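Local atomic coordinates of mnemiopsin 1 (Mnemiopsis leidyi, PDB entry 5VP3), a protein that probably emits light when calcium binds its EF-hands, as a calcium-regulated photoprotein of a ctenophore. Residues Ile56-Trp59 and Pro60-Arg64; Ala111-Glu114 and Arg115-Arg118. All coordinates share one frame; numbering follows the deposited sequence.

Overall arrangement
Both interactions are local, each formed within one helix: interaction 1 in helix 53-66 and interaction 2 at the end of helix 101-117. Their centres are about 28 Å apart, on opposite sides of the centre of the chain. Interaction 1 lies deeper, about 12 Å from that centre with one exposed residue among those touching, against about 16 Å and four exposed for interaction 2. In interaction 1 a proline, aromatic rings and an arginine chain pack together; helices 71-87, 123-135 and 145-154 cover much of it, with Phe43 and Leu45 against Trp59. In interaction 2 charge dominates: two glutamate-arginine pairs accompany the last helical turns, partly covered by helix 9-16.

Interaction 1: residues Ile56-Trp59 and Pro60-Arg64; sequences IMYW and PDRMR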
loop_
_atom_site.group_PDB
_atom_site.type_symbol
_atom_site.label_atom_id
_atom_site.label_comp_id
_atom_site.label_asym_id
_atom_site.label_seq_id
_atom_site.Cartn_x
_atom_site.Cartn_y
_atom_site.Cartn_z
ATOM N N ILE A 56 -10.509 5.149 -0.445
ATOM C CA ILE A 56 -9.055 4.961 -0.366
ATOM C C ILE A 56 -8.323 6.302 -0.282
ATOM O O ILE A 56 -7.354 6.447 0.470
ATOM C CB ILE A 56 -8.577 4.156 -1.594
ATOM C CG1 ILE A 56 -9.047 2.693 -1.562
ATOM C CG2 ILE A 56 -7.086 4.243 -1.751
ATOM C CD1 ILE A 56 -8.742 2.005 -0.253
ATOM N N MET A 57 -8.759 7.286 -1.068
ATOM C CA MET A 57 -8.047 8.554 -1.177
ATOM C C MET A 57 -8.236 9.469 0.027
ATOM O O MET A 57 -7.531 10.480 0.135
ATOM C CB MET A 57 -8.488 9.264 -2.458
ATOM C CG MET A 57 -8.112 8.479 -3.698
ATOM S SD MET A 57 -6.347 8.084 -3.804
ATOM C CE MET A 57 -5.669 9.705 -3.471
ATOM N N TYR A 58 -9.136 9.129 0.947
ATOM C CA TYR A 58 -9.276 9.895 2.178
ATOM C C TYR A 58 -7.973 9.894 2.982
ATOM O O TYR A 58 -7.646 10.876 3.668
ATOM C CB TYR A 58 -10.456 9.318 2.972
ATOM C CG TYR A 58 -10.601 9.743 4.407
ATOM C CD1 TYR A 58 -11.360 10.838 4.752
ATOM C CD2 TYR A 58 -10.035 9.009 5.420
ATOM C CE1 TYR A 58 -11.517 11.214 6.074
ATOM C CE2 TYR A 58 -10.199 9.370 6.746
ATOM C CZ TYR A 58 -10.937 10.471 7.057
ATOM O OH TYR A 58 -11.094 10.838 8.363
ATOM N N TRP A 59 -7.191 8.852 2.868
ATOM C CA TRP A 59 -6.052 8.708 3.762
ATOM C C TRP A 59 -4.859 9.534 3.298
ATOM O O TRP A 59 -4.291 10.291 4.108
ATOM C CB TRP A 59 -5.722 7.221 3.899
ATOM C CG TRP A 59 -6.898 6.522 4.515
ATOM C CD1 TRP A 59 -7.829 5.792 3.856
ATOM C CD2 TRP A 59 -7.315 6.558 5.893
ATOM N NE1 TRP A 59 -8.796 5.354 4.729
ATOM C CE2 TRP A 59 -8.510 5.816 5.982
ATOM C CE3 TRP A 59 -6.807 7.155 7.049
ATOM C CZ2 TRP A 59 -9.181 5.617 7.179
ATOM C CZ3 TRP A 59 -7.485 6.973 8.236
ATOM C CH2 TRP A 59 -8.664 6.194 8.289
ATOM N N PRO A 60 -4.446 9.435 2.028
ATOM C CA PRO A 60 -3.394 10.342 1.550
ATOM C C PRO A 60 -3.817 11.776 1.630
ATOM O O PRO A 60 -2.985 12.647 1.885
ATOM C CB PRO A 60 -3.169 9.916 0.098
ATOM C CG PRO A 60 -4.392 9.086 -0.276
ATOM C CD PRO A 60 -4.811 8.443 0.996
ATOM N N ASP A 61 -5.104 12.060 1.440
ATOM C CA ASP A 61 -5.537 13.440 1.579
ATOM C C ASP A 61 -5.368 13.908 3.020
ATOM O O ASP A 61 -5.023 15.072 3.252
ATOM C CB ASP A 61 -6.981 13.607 1.085
ATOM C CG ASP A 61 -7.462 15.042 1.179
ATOM O OD1 ASP A 61 -7.031 15.887 0.349
ATOM O OD2 ASP A 61 -8.243 15.319 2.111
ATOM N N ARG A 62 -5.589 13.027 4.008
ATOM C CA ARG A 62 -5.306 13.420 5.396
ATOM C C ARG A 62 -3.803 13.598 5.630
ATOM O O ARG A 62 -3.373 14.484 6.382
ATOM C CB ARG A 62 -5.882 12.384 6.367
ATOM C CG ARG A 62 -7.364 12.595 6.656
ATOM C CD ARG A 62 -7.867 11.630 7.720
ATOM N NE ARG A 62 -7.168 11.801 8.998
ATOM C CZ ARG A 62 -7.307 10.987 10.043
ATOM N NH1 ARG A 62 -8.117 9.933 9.971
ATOM N NH2 ARG A 62 -6.636 11.222 11.166
ATOM N N MET A 63 -2.987 12.780 4.977
ATOM C CA MET A 63 -1.547 12.962 5.065
ATOM C C MET A 63 -1.186 14.363 4.592
ATOM O O MET A 63 -0.503 15.111 5.301
ATOM C CB MET A 63 -0.858 11.872 4.233
ATOM C CG MET A 63 0.641 11.864 4.269
ATOM S SD MET A 63 1.166 11.422 5.930
ATOM C CE MET A 63 2.467 12.615 6.189
ATOM N N ARG A 64 -1.727 14.761 3.429
ATOM C CA ARG A 64 -1.497 16.092 2.861
ATOM C C ARG A 64 -1.829 17.194 3.859
ATOM O O ARG A 64 -1.106 18.194 3.959
ATOM C CB ARG A 64 -2.351 16.248 1.593
ATOM C CG ARG A 64 -2.318 17.606 0.941
ATOM C CD ARG A 64 -3.232 17.670 -0.271
ATOM N NE ARG A 64 -4.637 17.766 0.090
ATOM C CZ ARG A 64 -5.255 18.896 0.431
ATOM N NH1 ARG A 64 -4.610 20.047 0.435
ATOM N NH2 ARG A 64 -6.538 18.867 0.768
#
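Pro60 sets its ring against the preceding turn, CD lying 3.3 Å from Ile56 O. Having no N-H, it gives no backbone bond to that turn, and the helix is kinked here. In one of its two conformers Met57 brings CE near Pro60 CG, the two side chains crossing at about a right angle. Regular i to i+4 bonding resumes at Asp61, whose N donates to Met57 O at 3.2 Å. Arg62 N follows onto Tyr58 O, while its side chain runs back beside the Tyr58 ring, CD 3.3 Å from CZ, with CG above one face toward the rim. A turn at chi3 (61°) swings the guanidinium round, its plane 71° from the phenol ring, and NH1 comes 3.5 Å from Trp59 CZ3. That end is held by a salt bridge from NH1 to Asp156, beyond this helix. Met63 N closes the next turn onto Trp59 O at 2.9 Å, its side chain leading away to Tyr131 and Met151. Arg64 grips Asp61 OD1 side-on with NE and NH2. The whole is a proline-kinked alpha-helix, the exiting helix of the EF-hand whose loop, Asp44 to Glu55, binds a cadmium ion.

Interaction 2: residues Ala111-Glu114 and Arg115-Arg118; sequences AERE and RERR
Arg115, Glu116 and Arg117 donate their backbone N-H groups fairly straight to the carbonyls of Ala111, Glu112 and Arg113, and the last bond, Arg118 N to Glu114 O, is more bent. This is the C-terminal end of alpha-helix 101-117, with side-chain ion pairs at i to i+3 and i to i+4 spacing. In the first, Arg115 NH1 approaches Glu112 OE2 to 2.6 Å, but the hydrogen bond is weak because its angle is only 128°; the carboxylate oxygen lies near the edge of the guanidinium, the two planes 47° apart. The Glu112 chain bends at chi2, which curls the carboxylate back toward Arg115. That carboxylate also accepts from Leu123 N, Ile124 N and Ser122 OG, so it ties the helix end to the start of helix 123-135. The Arg115 guanidinium has Ala111 O over one face toward the rim, 3.6 Å above its plane, and makes a cation-pi contact with Tyr13 of helix 9-16. Glu116 turns its aliphatic part to the backbone, CG lying 3.4 Å from Glu112 O. Arg117 CG instead lies 3.3 Å from Glu114 O, three residues back. In the second pair, Glu114 has its other oxygen, OE1, bonded to Asn19, which should help fix the rotation of the carboxylate. Arg118 NE donates nearly straight (173°) to the anti lone pair of Glu114 OE2 at 2.6 Å, and OE2 lies practically in the Arg118 guanidinium plane.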
loop_
_atom_site.group_PDB
_atom_site.type_symbol
_atom_site.label_atom_id
_atom_site.label_comp_id
_atom_site.label_asym_id
_atom_site.label_seq_id
_atom_site.Cartn_x
_atom_site.Cartn_y
_atom_site.Cartn_z
ATOM N N ALA A 111 1.823 -10.669 -8.805
ATOM C CA ALA A 111 2.193 -9.734 -9.865
ATOM C C ALA A 111 3.445 -8.930 -9.500
ATOM O O ALA A 111 4.296 -8.684 -10.355
ATOM C CB ALA A 111 1.016 -8.814 -10.175
ATOM N N GLU A 112 3.600 -8.534 -8.230
ATOM C CA GLU A 112 4.853 -7.905 -7.828
ATOM C C GLU A 112 6.028 -8.871 -7.967
ATOM O O GLU A 112 7.123 -8.466 -8.355
ATOM C CB GLU A 112 4.765 -7.373 -6.384
ATOM C CG GLU A 112 3.913 -6.120 -6.233
ATOM C CD GLU A 112 4.647 -4.849 -6.586
ATOM O OE1 GLU A 112 5.531 -4.383 -5.817
ATOM O OE2 GLU A 112 4.322 -4.287 -7.648
ATOM N N ARG A 113 5.845 -10.141 -7.608
ATOM C CA ARG A 113 6.933 -11.105 -7.807
ATOM C C ARG A 113 7.297 -11.261 -9.288
ATOM O O ARG A 113 8.475 -11.418 -9.638
ATOM C CB ARG A 113 6.552 -12.463 -7.203
ATOM C CG ARG A 113 6.604 -12.452 -5.638
ATOM C CD ARG A 113 6.379 -13.837 -5.037
ATOM N NE ARG A 113 5.068 -14.416 -5.374
ATOM C CZ ARG A 113 4.000 -14.426 -4.566
ATOM N NH1 ARG A 113 4.041 -13.887 -3.348
ATOM N NH2 ARG A 113 2.872 -14.993 -4.975
ATOM N N GLU A 114 6.297 -11.225 -10.173
ATOM C CA GLU A 114 6.536 -11.371 -11.615
ATOM C C GLU A 114 7.306 -10.166 -12.131
ATOM O O GLU A 114 8.303 -10.299 -12.842
ATOM C CB GLU A 114 5.179 -11.526 -12.320
ATOM C CG GLU A 114 5.195 -11.786 -13.822
ATOM C CD GLU A 114 5.897 -13.090 -14.189
ATOM O OE1 GLU A 114 5.816 -14.047 -13.401
ATOM O OE2 GLU A 114 6.535 -13.154 -15.258
ATOM N N ARG A 115 6.900 -9.005 -11.701
ATOM C CA ARG A 115 7.610 -7.794 -11.976
ATOM C C ARG A 115 9.051 -7.844 -11.512
ATOM O O ARG A 115 9.900 -7.453 -12.214
ATOM C CB ARG A 115 6.924 -6.613 -11.350
ATOM C CG ARG A 115 5.804 -5.985 -12.130
ATOM C CD ARG A 115 5.108 -4.893 -11.335
ATOM N NE ARG A 115 3.745 -4.954 -11.676
ATOM C CZ ARG A 115 2.766 -5.218 -10.875
ATOM N NH1 ARG A 115 2.922 -5.346 -9.619
ATOM N NH2 ARG A 115 1.604 -5.302 -11.401
ATOM N N GLU A 116 9.297 -8.324 -10.323
ATOM C CA GLU A 116 10.627 -8.418 -9.818
ATOM C C GLU A 116 11.470 -9.271 -10.717
ATOM O O GLU A 116 12.509 -8.892 -11.118
ATOM C CB GLU A 116 10.687 -9.030 -8.438
ATOM C CG GLU A 116 10.334 -8.134 -7.324
ATOM C CD GLU A 116 10.225 -8.868 -6.029
ATOM O OE1 GLU A 116 9.917 -10.025 -6.029
ATOM O OE2 GLU A 116 10.431 -8.280 -5.023
ATOM N N ARG A 117 10.975 -10.439 -11.009
ATOM C CA ARG A 117 11.690 -11.364 -11.825
ATOM C C ARG A 117 11.972 -10.782 -13.197
ATOM O O ARG A 117 12.937 -11.072 -13.779
ATOM C CB ARG A 117 10.989 -12.715 -11.871
ATOM C CG ARG A 117 10.220 -13.027 -13.103
ATOM C CD ARG A 117 9.901 -14.482 -13.227
ATOM N NE ARG A 117 11.007 -15.238 -13.678
ATOM C CZ ARG A 117 11.025 -16.546 -13.714
ATOM N NH1 ARG A 117 9.994 -17.225 -13.322
ATOM N NH2 ARG A 117 12.080 -17.173 -14.151
ATOM N N ARG A 118 11.135 -9.895 -13.653
ATOM C CA ARG A 118 11.283 -9.316 -14.952
ATOM C C ARG A 118 11.979 -7.995 -14.957
ATOM O O ARG A 118 12.109 -7.411 -15.967
ATOM C CB ARG A 118 9.954 -9.165 -15.594
ATOM C CG ARG A 118 9.387 -10.429 -16.103
ATOM C CD ARG A 118 8.000 -10.252 -16.623
ATOM N NE ARG A 118 7.541 -11.526 -17.079
ATOM C CZ ARG A 118 7.674 -11.953 -18.315
ATOM N NH1 ARG A 118 8.192 -11.187 -19.206
ATOM N NH2 ARG A 118 7.262 -13.134 -18.656
#